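CurH (Lyngbya majuscula, PDB 3KG7) probably catalyses the dehydration of a beta-hydroxyacyl intermediate during polyketide chain assembly in the curacin biosynthetic pathway. Local coordinates at residues D137-D149 with R172-E184. Residues are numbered along the deposited sequence; the frame is centred on the assembly and turned at random.
Sequences DIPALCEQLRPLD and RQAWIGEETSLLE
Pro147 and Trp175 face each other as an antiparallel non-hydrogen-bonded pair, and one residue further Leu148 N donates to Ala174 O at 2.7 Å, so that the short, weakly bonded strand 146-147 lies along strand 172-176 of the hairpin formed with 181-184, while helix 138-144 crosses strand 181-184 at -120° with 10.3 Å between axes. The Trp175 indole fills the angle between helix and edge strand. Cys142 SG sits over one face of its six-membered ring, 3.8 Å from the centroid and 19° off the normal, a sulfur-aromatic contact; the opposite face carries CG of Gln173. At the pyrrole side Pro147 lies obliquely, its CG 3.5 Å from Trp175 NE1. Leu145 keeps CG beside its backbone N (chi1 -63°), and its methyls part: CD1 meets Trp175 CB at 3.8 Å, whereas CD2 packs 3.7 Å from Thr180 OG1 and near Gly177 N. With an alanine at Trp175, the sulfur of Cys142 and the ring of Pro147 would probably lose their common aromatic partner, and a gap open beneath the helix. Toward the helix N-terminus, Ile138 CD1 and Leu141 CD2 both meet Leu182 CD2. On the strand side bearing Ile176, away from the indole, Leu148 CD1 packs 3.7 Å from Ile176 CB and touches Ala174 CB. The contact sets a short helix and edge strand against the hairpin near one edge of the double hotdog fold of polyketide synthase dehydratases.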
ATOM      1  N   ASP C 137       8.000   1.759 -46.060  1.00 82.63           N
ATOM      2  CA  ASP C 137       8.614   0.627 -46.766  1.00 83.08           C
ATOM      3  C   ASP C 137      10.035   0.421 -46.246  1.00 83.57           C
ATOM      4  O   ASP C 137      10.941   1.210 -46.543  1.00 83.44           O
ATOM      5  CB  ASP C 137       8.624   0.829 -48.286  1.00 82.71           C
ATOM      6  CG  ASP C 137       8.946  -0.459 -49.050  1.00 82.23           C
ATOM      7  OD1 ASP C 137       9.942  -0.478 -49.801  1.00 81.47           O
ATOM      8  OD2 ASP C 137       8.208  -1.458 -48.896  1.00 81.67           O
ATOM      9  N   ILE C 138      10.218  -0.648 -45.474  1.00 82.89           N
ATOM     10  CA  ILE C 138      11.468  -0.864 -44.750  1.00 83.71           C
ATOM     11  C   ILE C 138      12.683  -1.259 -45.618  1.00 84.36           C
ATOM     12  O   ILE C 138      13.779  -0.729 -45.395  1.00 83.47           O
ATOM     13  CB  ILE C 138      11.271  -1.769 -43.474  1.00 84.41           C
ATOM     14  CG1 ILE C 138      12.270  -1.389 -42.373  1.00 82.81           C
ATOM     15  CG2 ILE C 138      11.288  -3.269 -43.804  1.00 85.17           C
ATOM     16  CD1 ILE C 138      11.968  -0.047 -41.718  1.00 82.36           C
ATOM     17  N   PRO C 139      12.498  -2.155 -46.620  1.00 85.38           N
ATOM     18  CA  PRO C 139      13.651  -2.498 -47.463  1.00 85.30           C
ATOM     19  C   PRO C 139      14.164  -1.318 -48.294  1.00 85.20           C
ATOM     20  O   PRO C 139      15.339  -1.299 -48.661  1.00 85.09           O
ATOM     21  CB  PRO C 139      13.109  -3.604 -48.381  1.00 85.60           C
ATOM     22  CG  PRO C 139      11.863  -4.094 -47.719  1.00 85.81           C
ATOM     23  CD  PRO C 139      11.293  -2.890 -47.047  1.00 86.13           C
ATOM     24  N   ALA C 140      13.291  -0.351 -48.577  1.00 86.36           N
ATOM     25  CA  ALA C 140      13.663   0.873 -49.299  1.00 87.59           C
ATOM     26  C   ALA C 140      14.471   1.851 -48.441  1.00 88.15           C
ATOM     27  O   ALA C 140      15.405   2.484 -48.933  1.00 89.10           O
ATOM     28  CB  ALA C 140      12.426   1.561 -49.867  1.00 88.36           C
ATOM     29  N   LEU C 141      14.106   1.977 -47.167  1.00 88.09           N
ATOM     30  CA  LEU C 141      14.864   2.803 -46.231  1.00 89.14           C
ATOM     31  C   LEU C 141      16.308   2.337 -46.123  1.00 89.02           C
ATOM     32  O   LEU C 141      17.234   3.148 -46.161  1.00 90.74           O
ATOM     33  CB  LEU C 141      14.214   2.795 -44.846  1.00 89.10           C
ATOM     34  CG  LEU C 141      13.374   4.009 -44.455  1.00 88.92           C
ATOM     35  CD1 LEU C 141      12.146   4.179 -45.356  1.00 89.71           C
ATOM     36  CD2 LEU C 141      12.967   3.878 -43.003  1.00 89.08           C
ATOM     37  N   CYS C 142      16.487   1.023 -46.004  1.00 87.89           N
ATOM     38  CA  CYS C 142      17.814   0.419 -45.883  1.00 85.86           C
ATOM     39  C   CYS C 142      18.529   0.318 -47.226  1.00 85.51           C
ATOM     40  O   CYS C 142      19.611  -0.265 -47.313  1.00 84.85           O
ATOM     41  CB  CYS C 142      17.715  -0.966 -45.243  1.00 84.79           C
ATOM     42  SG  CYS C 142      16.818  -1.000 -43.688  1.00 80.47           S
ATOM     43  N   GLU C 143      17.917   0.881 -48.268  1.00 86.10           N
ATOM     44  CA  GLU C 143      18.520   0.929 -49.598  1.00 86.51           C
ATOM     45  C   GLU C 143      18.900   2.365 -49.980  1.00 87.93           C
ATOM     46  O   GLU C 143      19.604   2.585 -50.970  1.00 88.79           O
ATOM     47  CB  GLU C 143      17.587   0.302 -50.644  1.00 85.83           C
ATOM     48  CG  GLU C 143      18.312  -0.344 -51.829  1.00 85.22           C
ATOM     49  CD  GLU C 143      17.399  -1.183 -52.717  1.00 85.09           C
ATOM     50  OE1 GLU C 143      17.639  -1.223 -53.943  1.00 85.74           O
ATOM     51  OE2 GLU C 143      16.449  -1.807 -52.199  1.00 84.34           O
ATOM     52  N   GLN C 144      18.438   3.335 -49.185  1.00 88.71           N
ATOM     53  CA  GLN C 144      18.774   4.752 -49.396  1.00 89.37           C
ATOM     54  C   GLN C 144      19.639   5.327 -48.267  1.00 88.13           C
ATOM     55  O   GLN C 144      20.223   6.408 -48.395  1.00 86.79           O
ATOM     56  CB  GLN C 144      17.509   5.600 -49.604  1.00 89.73           C
ATOM     57  CG  GLN C 144      16.569   5.658 -48.397  1.00 89.66           C
ATOM     58  CD  GLN C 144      15.671   6.884 -48.405  1.00 89.27           C
ATOM     59  OE1 GLN C 144      15.364   7.443 -49.462  1.00 86.95           O
ATOM     60  NE2 GLN C 144      15.249   7.311 -47.218  1.00 88.45           N
ATOM     61  N   LEU C 145      19.714   4.601 -47.159  1.00 87.79           N
ATOM     62  CA  LEU C 145      20.594   4.987 -46.068  1.00 88.56           C
ATOM     63  C   LEU C 145      21.942   4.275 -46.198  1.00 89.95           C
ATOM     64  O   LEU C 145      22.197   3.595 -47.197  1.00 89.96           O
ATOM     65  CB  LEU C 145      19.925   4.720 -44.716  1.00 86.04           C
ATOM     66  CG  LEU C 145      18.645   5.526 -44.449  1.00 85.11           C
ATOM     67  CD1 LEU C 145      17.939   5.012 -43.211  1.00 83.35           C
ATOM     68  CD2 LEU C 145      18.913   7.029 -44.337  1.00 83.71           C
ATOM     69  N   ARG C 146      22.811   4.459 -45.206  1.00 91.75           N
ATOM     70  CA  ARG C 146      24.124   3.813 -45.191  1.00 92.84           C
ATOM     71  C   ARG C 146      24.408   3.228 -43.807  1.00 94.18           C
ATOM     72  O   ARG C 146      24.552   3.978 -42.837  1.00 94.88           O
ATOM     73  CB  ARG C 146      25.227   4.794 -45.621  1.00 92.07           C
ATOM     74  CG  ARG C 146      25.167   5.166 -47.097  1.00 91.06           C
ATOM     75  CD  ARG C 146      26.075   6.397 -47.446  1.00 89.97           C
ATOM     76  NE  ARG C 146      25.304   7.296 -48.373  1.00 89.74           N
ATOM     77  CZ  ARG C 146      25.103   7.013 -49.731  1.00 89.90           C
ATOM     78  NH1 ARG C 146      25.598   5.846 -50.357  1.00 89.62           N
ATOM     79  NH2 ARG C 146      24.381   7.912 -50.465  1.00 89.46           N
ATOM     80  N   PRO C 147      24.480   1.882 -43.715  1.00 95.01           N
ATOM     81  CA  PRO C 147      24.637   1.147 -42.454  1.00 95.68           C
ATOM     82  C   PRO C 147      25.832   1.595 -41.614  1.00 96.38           C
ATOM     83  O   PRO C 147      26.849   2.033 -42.157  1.00 96.83           O
ATOM     84  CB  PRO C 147      24.831  -0.302 -42.913  1.00 95.54           C
ATOM     85  CG  PRO C 147      24.165  -0.370 -44.229  1.00 95.32           C
ATOM     86  CD  PRO C 147      24.415   0.963 -44.867  1.00 95.20           C
ATOM     87  N   LEU C 148      25.692   1.475 -40.298  1.00 96.63           N
ATOM     88  CA  LEU C 148      26.735   1.859 -39.354  1.00 96.64           C
ATOM     89  C   LEU C 148      27.466   0.652 -38.793  1.00 97.28           C
ATOM     90  O   LEU C 148      26.908  -0.443 -38.694  1.00 97.80           O
ATOM     91  CB  LEU C 148      26.130   2.647 -38.192  1.00 95.69           C
ATOM     92  CG  LEU C 148      26.065   4.169 -38.287  1.00 95.27           C
ATOM     93  CD1 LEU C 148      24.705   4.652 -37.798  1.00 95.55           C
ATOM     94  CD2 LEU C 148      27.204   4.802 -37.485  1.00 94.35           C
ATOM     95  N   ASP C 149      28.724   0.871 -38.432  1.00 98.09           N
ATOM     96  CA  ASP C 149      29.460  -0.052 -37.589  1.00 97.77           C
ATOM     97  C   ASP C 149      29.115   0.339 -36.159  1.00 97.74           C
ATOM     98  O   ASP C 149      29.296   1.497 -35.771  1.00 98.40           O
ATOM     99  CB  ASP C 149      30.966   0.077 -37.844  1.00 98.30           C
ATOM    100  CG  ASP C 149      31.782  -0.994 -37.133  1.00 98.66           C
ATOM    101  OD1 ASP C 149      31.361  -2.171 -37.125  1.00 98.65           O
ATOM    102  OD2 ASP C 149      32.856  -0.656 -36.590  1.00 99.11           O
ATOM    103  N   ARG C 172      20.536  -4.238 -32.964  1.00 86.55           N
ATOM    104  CA  ARG C 172      21.044  -5.187 -33.948  1.00 88.17           C
ATOM    105  C   ARG C 172      21.765  -4.490 -35.108  1.00 88.09           C
ATOM    106  O   ARG C 172      22.850  -4.915 -35.516  1.00 88.76           O
ATOM    107  CB  ARG C 172      19.916  -6.086 -34.468  1.00 90.90           C
ATOM    108  CG  ARG C 172      20.404  -7.433 -34.987  1.00 95.40           C
ATOM    109  CD  ARG C 172      19.260  -8.373 -35.371  1.00 96.63           C
ATOM    110  NE  ARG C 172      19.689  -9.774 -35.323  1.00100.94           N
ATOM    111  CZ  ARG C 172      20.314 -10.416 -36.310  1.00102.02           C
ATOM    112  NH1 ARG C 172      20.591  -9.802 -37.453  1.00102.54           N
ATOM    113  NH2 ARG C 172      20.664 -11.685 -36.150  1.00102.51           N
ATOM    114  N   GLN C 173      21.163  -3.423 -35.631  1.00 88.55           N
ATOM    115  CA  GLN C 173      21.736  -2.684 -36.759  1.00 88.71           C
ATOM    116  C   GLN C 173      21.349  -1.207 -36.710  1.00 87.13           C
ATOM    117  O   GLN C 173      20.260  -0.857 -36.253  1.00 87.59           O
ATOM    118  CB  GLN C 173      21.292  -3.311 -38.085  1.00 89.90           C
ATOM    119  CG  GLN C 173      22.174  -2.973 -39.285  1.00 93.07           C
ATOM    120  CD  GLN C 173      23.507  -3.699 -39.270  1.00 95.24           C
ATOM    121  OE1 GLN C 173      23.606  -4.832 -38.796  1.00 96.95           O
ATOM    122  NE2 GLN C 173      24.541  -3.050 -39.798  1.00 95.44           N
ATOM    123  N   ALA C 174      22.246  -0.348 -37.181  1.00 86.79           N
ATOM    124  CA  ALA C 174      21.999   1.088 -37.203  1.00 87.33           C
ATOM    125  C   ALA C 174      22.252   1.690 -38.585  1.00 88.29           C
ATOM    126  O   ALA C 174      23.229   1.345 -39.252  1.00 89.92           O
ATOM    127  CB  ALA C 174      22.851   1.778 -36.157  1.00 87.07           C
ATOM    128  N   TRP C 175      21.359   2.580 -39.012  1.00 88.05           N
ATOM    129  CA  TRP C 175      21.545   3.327 -40.253  1.00 88.76           C
ATOM    130  C   TRP C 175      21.484   4.827 -39.978  1.00 90.65           C
ATOM    131  O   TRP C 175      20.829   5.266 -39.033  1.00 91.87           O
ATOM    132  CB  TRP C 175      20.481   2.944 -41.283  1.00 86.17           C
ATOM    133  CG  TRP C 175      20.495   1.500 -41.714  1.00 85.42           C
ATOM    134  CD1 TRP C 175      21.149   0.973 -42.792  1.00 84.70           C
ATOM    135  CD2 TRP C 175      19.800   0.406 -41.092  1.00 84.60           C
ATOM    136  NE1 TRP C 175      20.915  -0.380 -42.876  1.00 84.61           N
ATOM    137  CE2 TRP C 175      20.091  -0.754 -41.844  1.00 84.63           C
ATOM    138  CE3 TRP C 175      18.962   0.294 -39.975  1.00 84.26           C
ATOM    139  CZ2 TRP C 175      19.576  -2.013 -41.511  1.00 84.45           C
ATOM    140  CZ3 TRP C 175      18.450  -0.960 -39.646  1.00 84.51           C
ATOM    141  CH2 TRP C 175      18.760  -2.094 -40.413  1.00 84.37           C
ATOM    142  N   ILE C 176      22.165   5.605 -40.815  1.00 92.52           N
ATOM    143  CA  ILE C 176      22.209   7.060 -40.664  1.00 94.37           C
ATOM    144  C   ILE C 176      22.125   7.803 -42.006  1.00 95.22           C
ATOM    145  O   ILE C 176      22.764   7.420 -42.989  1.00 94.48           O
ATOM    146  CB  ILE C 176      23.471   7.513 -39.856  1.00 94.32           C
ATOM    147  CG1 ILE C 176      23.331   8.957 -39.362  1.00 94.25           C
ATOM    148  CG2 ILE C 176      24.770   7.313 -40.654  1.00 94.33           C
ATOM    149  CD1 ILE C 176      22.529   9.081 -38.093  1.00 93.57           C
ATOM    150  N   GLY C 177      21.309   8.850 -42.033  1.00 96.23           N
ATOM    151  CA  GLY C 177      21.256   9.774 -43.155  1.00 97.57           C
ATOM    152  C   GLY C 177      21.625  11.161 -42.671  1.00 98.21           C
ATOM    153  O   GLY C 177      22.019  11.335 -41.511  1.00 98.25           O
ATOM    154  N   GLU C 178      21.500  12.150 -43.552  1.00 98.01           N
ATOM    155  CA  GLU C 178      21.756  13.534 -43.168  1.00 97.45           C
ATOM    156  C   GLU C 178      20.596  14.116 -42.362  1.00 96.68           C
ATOM    157  O   GLU C 178      20.807  14.921 -41.449  1.00 96.39           O
ATOM    158  CB  GLU C 178      22.053  14.388 -44.392  1.00 98.43           C
ATOM    159  CG  GLU C 178      23.390  14.067 -45.027  1.00 99.68           C
ATOM    160  CD  GLU C 178      23.817  15.108 -46.031  1.00101.29           C
ATOM    161  OE1 GLU C 178      22.943  15.849 -46.530  1.00101.95           O
ATOM    162  OE2 GLU C 178      25.030  15.189 -46.325  1.00102.83           O
ATOM    163  N   GLU C 179      19.383  13.678 -42.689  1.00 95.66           N
ATOM    164  CA  GLU C 179      18.176  14.175 -42.036  1.00 95.25           C
ATOM    165  C   GLU C 179      17.479  13.140 -41.149  1.00 93.85           C
ATOM    166  O   GLU C 179      16.750  13.507 -40.224  1.00 93.91           O
ATOM    167  CB  GLU C 179      17.201  14.734 -43.076  1.00 95.72           C
ATOM    168  CG  GLU C 179      17.718  15.984 -43.777  1.00 97.83           C
ATOM    169  CD  GLU C 179      16.693  16.620 -44.709  1.00 98.61           C
ATOM    170  OE1 GLU C 179      17.011  16.818 -45.903  1.00 98.22           O
ATOM    171  OE2 GLU C 179      15.570  16.925 -44.249  1.00100.13           O
ATOM    172  N   THR C 180      17.702  11.854 -41.426  1.00 92.51           N
ATOM    173  CA  THR C 180      17.011  10.770 -40.712  1.00 91.02           C
ATOM    174  C   THR C 180      17.961   9.734 -40.092  1.00 90.09           C
ATOM    175  O   THR C 180      19.134   9.649 -40.470  1.00 89.89           O
ATOM    176  CB  THR C 180      15.981  10.037 -41.626  1.00 91.33           C
ATOM    177  OG1 THR C 180      16.639   9.523 -42.791  1.00 91.60           O
ATOM    178  CG2 THR C 180      14.856  10.973 -42.056  1.00 91.13           C
ATOM    179  N   SER C 181      17.443   8.957 -39.136  1.00 88.56           N
ATOM    180  CA  SER C 181      18.171   7.829 -38.544  1.00 86.51           C
ATOM    181  C   SER C 181      17.244   6.642 -38.312  1.00 85.69           C
ATOM    182  O   SER C 181      16.044   6.822 -38.093  1.00 86.59           O
ATOM    183  CB  SER C 181      18.846   8.232 -37.227  1.00 86.42           C
ATOM    184  OG  SER C 181      17.903   8.420 -36.184  1.00 86.94           O
ATOM    185  N   LEU C 182      17.801   5.432 -38.349  1.00 84.67           N
ATOM    186  CA  LEU C 182      17.020   4.216 -38.093  1.00 83.55           C
ATOM    187  C   LEU C 182      17.789   3.158 -37.298  1.00 83.56           C
ATOM    188  O   LEU C 182      18.928   2.825 -37.637  1.00 84.40           O
ATOM    189  CB  LEU C 182      16.512   3.615 -39.409  1.00 82.85           C
ATOM    190  CG  LEU C 182      15.545   2.421 -39.347  1.00 82.29           C
ATOM    191  CD1 LEU C 182      14.138   2.851 -38.944  1.00 81.62           C
ATOM    192  CD2 LEU C 182      15.518   1.696 -40.685  1.00 82.26           C
ATOM    193  N   LEU C 183      17.150   2.629 -36.254  1.00 83.23           N
ATOM    194  CA  LEU C 183      17.713   1.546 -35.440  1.00 82.93           C
ATOM    195  C   LEU C 183      16.878   0.271 -35.552  1.00 83.03           C
ATOM    196  O   LEU C 183      15.653   0.308 -35.406  1.00 81.42           O
ATOM    197  CB  LEU C 183      17.791   1.956 -33.962  1.00 82.49           C
ATOM    198  CG  LEU C 183      18.795   3.016 -33.498  1.00 82.57           C
ATOM    199  CD1 LEU C 183      18.480   3.493 -32.088  1.00 80.70           C
ATOM    200  CD2 LEU C 183      20.215   2.493 -33.567  1.00 82.47           C
ATOM    201  N   GLU C 184      17.541  -0.854 -35.810  1.00 83.40           N
ATOM    202  CA  GLU C 184      16.889  -2.162 -35.749  1.00 84.25           C
ATOM    203  C   GLU C 184      17.104  -2.747 -34.357  1.00 85.23           C
ATOM    204  O   GLU C 184      18.245  -2.962 -33.936  1.00 86.23           O
ATOM    205  CB  GLU C 184      17.435  -3.100 -36.831  1.00 83.87           C
ATOM    206  CG  GLU C 184      16.767  -4.475 -36.880  1.00 83.95           C
ATOM    207  CD  GLU C 184      17.276  -5.345 -38.021  1.00 84.71           C
ATOM    208  OE1 GLU C 184      17.170  -4.923 -39.195  1.00 85.36           O
ATOM    209  OE2 GLU C 184      17.776  -6.458 -37.743  1.00 85.12           O
TER